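Local coordinates for acyltransferase (Streptococcus pneumoniae, PDB 5UG1), which probably transfers acetyl groups to peptidoglycan hydroxyls, as the C-terminal catalytic domain of the O-acetyltransferase OatA, using a serine-centred active site, at residues T19-A24 and D162-A167; S76-L81 and P120-A125. All coordinates share one frame; numbering follows the deposited sequence.

Interaction 1: T19-A24 and D162-A167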
loop_
_atom_site.group_PDB
_atom_site.type_symbol
_atom_site.label_atom_id
_atom_site.label_comp_id
_atom_site.label_asym_id
_atom_site.label_seq_id
_atom_site.Cartn_x
_atom_site.Cartn_y
_atom_site.Cartn_z
ATOM N N THR A 19 11.708 6.393 -5.858
ATOM C CA THR A 19 11.891 7.487 -6.806
ATOM C C THR A 19 10.683 7.641 -7.720
ATOM O O THR A 19 10.280 8.765 -8.045
ATOM C CB THR A 19 13.147 7.243 -7.627
ATOM O OG1 THR A 19 14.222 6.923 -6.736
ATOM C CG2 THR A 19 13.487 8.476 -8.435
ATOM N N ALA A 20 10.095 6.521 -8.150
ATOM C CA ALA A 20 8.938 6.601 -9.038
ATOM C C ALA A 20 7.733 7.165 -8.297
ATOM O O ALA A 20 6.978 7.971 -8.848
ATOM C CB ALA A 20 8.624 5.225 -9.629
ATOM N N LEU A 21 7.559 6.771 -7.036
ATOM C CA LEU A 21 6.474 7.310 -6.223
ATOM C C LEU A 21 6.582 8.822 -6.105
ATOM O O LEU A 21 5.603 9.542 -6.328
ATOM C CB LEU A 21 6.489 6.659 -4.837
ATOM C CG LEU A 21 5.891 5.255 -4.775
ATOM C CD1 LEU A 21 6.162 4.620 -3.422
ATOM C CD2 LEU A 21 4.394 5.308 -5.072
ATOM N N GLN A 22 7.775 9.316 -5.745
ATOM C CA GLN A 22 7.992 10.752 -5.582
ATOM C C GLN A 22 7.805 11.494 -6.894
ATOM O O GLN A 22 7.310 12.625 -6.910
ATOM C CB GLN A 22 9.394 11.021 -5.041
ATOM C CG GLN A 22 9.507 12.344 -4.319
ATOM C CD GLN A 22 8.694 12.350 -3.049
ATOM O OE1 GLN A 22 9.104 11.779 -2.035
ATOM N NE2 GLN A 22 7.516 12.970 -3.101
ATOM N N THR A 23 8.211 10.877 -8.002
ATOM C CA THR A 23 8.043 11.498 -9.314
ATOM C C THR A 23 6.574 11.557 -9.706
ATOM O O THR A 23 6.103 12.576 -10.221
ATOM C CB THR A 23 8.866 10.727 -10.350
ATOM O OG1 THR A 23 10.254 10.887 -10.043
ATOM C CG2 THR A 23 8.611 11.238 -11.763
ATOM N N ALA A 24 5.823 10.485 -9.435
ATOM C CA ALA A 24 4.418 10.454 -9.808
ATOM C C ALA A 24 3.556 11.252 -8.845
ATOM O O ALA A 24 2.491 11.739 -9.233
ATOM C CB ALA A 24 3.923 9.009 -9.877
ATOM N N ASP A 162 2.119 4.326 -10.397
ATOM C CA ASP A 162 0.905 4.734 -11.104
ATOM C C ASP A 162 -0.339 4.084 -10.515
ATOM O O ASP A 162 -1.428 4.669 -10.573
ATOM C CB ASP A 162 1.007 4.405 -12.587
ATOM C CG ASP A 162 1.933 5.360 -13.337
ATOM O OD1 ASP A 162 2.162 6.491 -12.847
ATOM O OD2 ASP A 162 2.429 4.975 -14.420
ATOM N N THR A 163 -0.205 2.877 -9.964
ATOM C CA THR A 163 -1.338 2.233 -9.312
ATOM C C THR A 163 -1.829 3.069 -8.140
ATOM O O THR A 163 -3.034 3.284 -7.973
ATOM C CB THR A 163 -0.940 0.832 -8.848
ATOM O OG1 THR A 163 -0.450 0.083 -9.967
ATOM C CG2 THR A 163 -2.141 0.106 -8.256
ATOM N N ILE A 164 -0.897 3.563 -7.323
ATOM C CA ILE A 164 -1.263 4.380 -6.171
ATOM C C ILE A 164 -1.785 5.746 -6.619
ATOM O O ILE A 164 -2.777 6.252 -6.080
ATOM C CB ILE A 164 -0.059 4.478 -5.211
ATOM C CG1 ILE A 164 0.146 3.116 -4.526
ATOM C CG2 ILE A 164 -0.239 5.582 -4.165
ATOM C CD1 ILE A 164 1.489 2.964 -3.866
ATOM N N ALA A 165 -1.148 6.356 -7.624
ATOM C CA ALA A 165 -1.664 7.618 -8.150
ATOM C C ALA A 165 -3.106 7.466 -8.618
ATOM O O ALA A 165 -3.950 8.334 -8.356
ATOM C CB ALA A 165 -0.786 8.122 -9.298
ATOM N N THR A 166 -3.417 6.360 -9.294
ATOM C CA THR A 166 -4.780 6.167 -9.777
ATOM C C THR A 166 -5.764 6.024 -8.622
ATOM O O THR A 166 -6.874 6.550 -8.687
ATOM C CB THR A 166 -4.833 4.956 -10.701
ATOM O OG1 THR A 166 -4.072 5.247 -11.876
ATOM C CG2 THR A 166 -6.263 4.650 -11.110
ATOM N N ALA A 167 -5.371 5.326 -7.550
ATOM C CA ALA A 167 -6.223 5.236 -6.365
ATOM C C ALA A 167 -6.428 6.605 -5.711
ATOM O O ALA A 167 -7.540 6.936 -5.286
ATOM C CB ALA A 167 -5.619 4.253 -5.363
#
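Leu21 and Ile164 meet methyl to methyl, with CD2 of Leu21 3.9 Å from CD1 of Ile164, and this apolar touch is the closest approach between the segments. It illustrates how two helices on one face of a sheet can meet through the ends of branched side chains. Ile164 reaches across with CG1 anti to its carbonyl carbon (chi1 -71°) and CD1 extended anti to CA (chi2 164°), placing the terminal methyl, rather than the branch methyl CG2, against Leu21. The two side chains run obliquely to each other. Leu21 also packs on Ile30 of strand 29-32 and on Ala161, while Ile164 touches Leu25, so the pair sits among further apolar neighbours on the sheet and beyond helix 18-24.

Polar and apolar groups mix at the more open margin. There the backbones are nearest, Ala24 CA lying 6.8 Å from Asp162 CA, and CB of Ala24 stands 4.3 Å from OD1 of Asp162. The other carboxylate oxygen, OD2, forms a salt bridge with Lys158 one turn earlier in helix 150-171.

Hydrogen bonds remain within each helix. Thr23 OG1 donates to Thr19 O at 2.9 Å, and Thr166 OG1 repeats the pattern with Asp162 O at 3.0 Å. Each carbonyl also receives the NH of the same threonine and takes two bonds, the donors arriving from opposite faces of its plane.

Helices 18-24 and 150-171 form part of one outer layer of the alpha/beta/alpha sandwich, the side chain of Leu21 lying about 12 Å from the bound methanesulfonic acid. With these threonine hydroxyls bonded within their own helices and Asp162 OD2 paired with Lys158, and only carbon meeting carbon in the buried portion, the direct contact between these segments depends on shape and apolar burial rather than on directional bonds.

Interaction 2: S76-L81 and P120-A125. With NA (sodium ion), chain C.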
loop_
_atom_site.group_PDB
_atom_site.type_symbol
_atom_site.label_atom_id
_atom_site.label_comp_id
_atom_site.label_asym_id
_atom_site.label_seq_id
_atom_site.Cartn_x
_atom_site.Cartn_y
_atom_site.Cartn_z
ATOM N N SER A 76 -7.585 -4.173 12.151
ATOM C CA SER A 76 -7.125 -3.234 13.165
ATOM C C SER A 76 -6.727 -1.894 12.556
ATOM O O SER A 76 -7.092 -0.835 13.079
ATOM C CB SER A 76 -5.951 -3.822 13.937
ATOM O OG SER A 76 -5.530 -2.904 14.923
ATOM N N ILE A 77 -5.943 -1.910 11.476
ATOM C CA ILE A 77 -5.470 -0.638 10.946
ATOM C C ILE A 77 -6.646 0.161 10.400
ATOM O O ILE A 77 -6.723 1.381 10.576
ATOM C CB ILE A 77 -4.356 -0.858 9.903
ATOM C CG1 ILE A 77 -3.509 0.408 9.756
ATOM C CG2 ILE A 77 -4.918 -1.306 8.563
ATOM C CD1 ILE A 77 -2.227 0.180 9.016
ATOM N N VAL A 78 -7.620 -0.525 9.807
ATOM C CA VAL A 78 -8.819 0.156 9.343
ATOM C C VAL A 78 -9.585 0.728 10.521
ATOM O O VAL A 78 -10.047 1.872 10.479
ATOM C CB VAL A 78 -9.685 -0.803 8.512
ATOM C CG1 VAL A 78 -11.096 -0.225 8.338
ATOM C CG2 VAL A 78 -8.998 -1.079 7.168
ATOM N N LYS A 79 -9.710 -0.045 11.601
ATOM C CA LYS A 79 -10.402 0.455 12.790
ATOM C C LYS A 79 -9.703 1.684 13.365
ATOM O O LYS A 79 -10.352 2.619 13.848
ATOM C CB LYS A 79 -10.482 -0.656 13.844
ATOM C CG LYS A 79 -10.945 -0.205 15.231
ATOM C CD LYS A 79 -12.443 0.036 15.288
ATOM C CE LYS A 79 -12.872 0.608 16.633
ATOM N NZ LYS A 79 -12.420 -0.234 17.781
ATOM N N ASN A 80 -8.380 1.702 13.324
ATOM C CA ASN A 80 -7.621 2.714 14.038
ATOM C C ASN A 80 -7.344 3.949 13.199
ATOM O O ASN A 80 -6.747 4.899 13.715
ATOM C CB ASN A 80 -6.312 2.114 14.558
ATOM C CG ASN A 80 -6.493 1.420 15.911
ATOM O OD1 ASN A 80 -6.507 2.072 16.956
ATOM N ND2 ASN A 80 -6.639 0.096 15.891
ATOM N N LEU A 81 -7.761 3.961 11.935
ATOM C CA LEU A 81 -7.635 5.168 11.132
ATOM C C LEU A 81 -8.316 6.320 11.866
ATOM O O LEU A 81 -9.478 6.182 12.272
ATOM C CB LEU A 81 -8.264 4.978 9.752
ATOM C CG LEU A 81 -8.240 6.184 8.815
ATOM C CD1 LEU A 81 -6.847 6.364 8.212
ATOM C CD2 LEU A 81 -9.290 6.053 7.724
ATOM N N PRO A 120 -16.553 3.464 3.072
ATOM C CA PRO A 120 -16.625 4.619 2.162
ATOM C C PRO A 120 -15.365 5.471 2.153
ATOM O O PRO A 120 -15.047 6.064 1.119
ATOM C CB PRO A 120 -17.839 5.409 2.688
ATOM C CG PRO A 120 -18.023 4.944 4.098
ATOM C CD PRO A 120 -17.574 3.513 4.132
ATOM N N TYR A 121 -14.645 5.570 3.268
ATOM C CA TYR A 121 -13.454 6.405 3.334
ATOM C C TYR A 121 -12.173 5.628 3.033
ATOM O O TYR A 121 -11.081 6.082 3.412
ATOM C CB TYR A 121 -13.360 7.081 4.700
ATOM C CG TYR A 121 -13.578 6.145 5.848
ATOM C CD1 TYR A 121 -12.534 5.416 6.383
ATOM C CD2 TYR A 121 -14.840 5.989 6.401
ATOM C CE1 TYR A 121 -12.745 4.554 7.434
ATOM C CE2 TYR A 121 -15.063 5.121 7.440
ATOM C CZ TYR A 121 -14.021 4.418 7.967
ATOM O OH TYR A 121 -14.262 3.557 9.017
ATOM N N ILE A 122 -12.287 4.482 2.349
ATOM C CA ILE A 122 -11.155 3.639 1.978
ATOM C C ILE A 122 -11.212 3.329 0.484
ATOM O O ILE A 122 -12.285 3.069 -0.063
ATOM C CB ILE A 122 -11.138 2.334 2.802
ATOM C CG1 ILE A 122 -10.958 2.648 4.292
ATOM C CG2 ILE A 122 -10.064 1.377 2.294
ATOM C CD1 ILE A 122 -10.626 1.437 5.124
ATOM N N THR A 123 -10.049 3.328 -0.161
ATOM C CA THR A 123 -9.900 3.088 -1.590
ATOM C C THR A 123 -8.802 2.053 -1.809
ATOM O O THR A 123 -7.767 2.090 -1.136
ATOM C CB THR A 123 -9.534 4.405 -2.334
ATOM O OG1 THR A 123 -10.559 5.395 -2.129
ATOM C CG2 THR A 123 -9.324 4.155 -3.825
ATOM N N ILE A 124 -9.015 1.135 -2.773
ATOM C CA ILE A 124 -8.035 0.090 -3.065
ATOM C C ILE A 124 -7.022 0.610 -4.078
ATOM O O ILE A 124 -7.359 1.389 -4.975
ATOM C CB ILE A 124 -8.722 -1.193 -3.575
ATOM C CG1 ILE A 124 -7.830 -2.423 -3.329
ATOM C CG2 ILE A 124 -9.076 -1.075 -5.064
ATOM C CD1 ILE A 124 -7.603 -2.715 -1.854
ATOM N N ALA A 125 -5.767 0.199 -3.903
ATOM C CA ALA A 125 -4.710 0.321 -4.906
ATOM C C ALA A 125 -4.213 -1.101 -5.158
ATOM O O ALA A 125 -3.383 -1.613 -4.396
ATOM C CB ALA A 125 -3.589 1.244 -4.434
HETATM NA NA NA C . -14.496 2.303 -0.291
HETATM O O HOH W 1 -14.037 1.821 -2.567
HETATM O O HOH W 2 -16.838 1.831 -0.308
#
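Ile122 works on two fronts: its CD1 methyl rests against the fork of Val78, 3.6 Å from both CG1 and CG2, while its carbonyl oxygen binds a sodium ion. The O of Ile122 lies 2.4 Å from the sodium, which is completed by two waters and by the carbonyl oxygens of Ala116 and Thr119. The metal thereby ties the end of helix 102-118 and the turn after it to the start of strand 122-125. In this parallel sheet, with strand order 2-1-3-4-5 as in the SGNH hydrolase fold, that strand is outermost, and the contact packs it against the C-terminal part of helix 70-80. Beside the first pair, CD2 of Leu81 meets the Tyr121 ring obliquely, 3.6 Å from CD1 and 3.8 Å from CE1. Tyr121 gets there with CG between its backbone N and carbonyl carbon (chi1 48°), the crowded position, which brings the CD1-CE1 side of the ring to Leu81, just past the helix. Leu81 continues onto Met87 of the neighbouring strand, and its O accepts a bond from Lys177. Asn80 ND2 returns to Ser76 O at 3.0 Å (N-H...O 158°), from above the carbonyl plane, so that Ser76 O takes a second bond beside the one from the backbone NH of Asn80.

The centres of the two contacts lie 19 Å apart, and strand 122-125 connects them through the sheet. Its Ile122 faces helix 70-80 in interaction 2, whereas Thr123 and Ala125 turn to the other face and pack on helix 150-171, which carries half of interaction 1; CB of Ala167 comes to 3.7 Å from CB of Ala125. The long C-terminal helix thus bridges the edge strand and helix 18-24. Along the chain, interaction 2 is nested within the span closed by interaction 1. Interaction 1 joins early and late parts of the chain on one face of the sheet that carries the active site, interaction 2 two middle parts on the other.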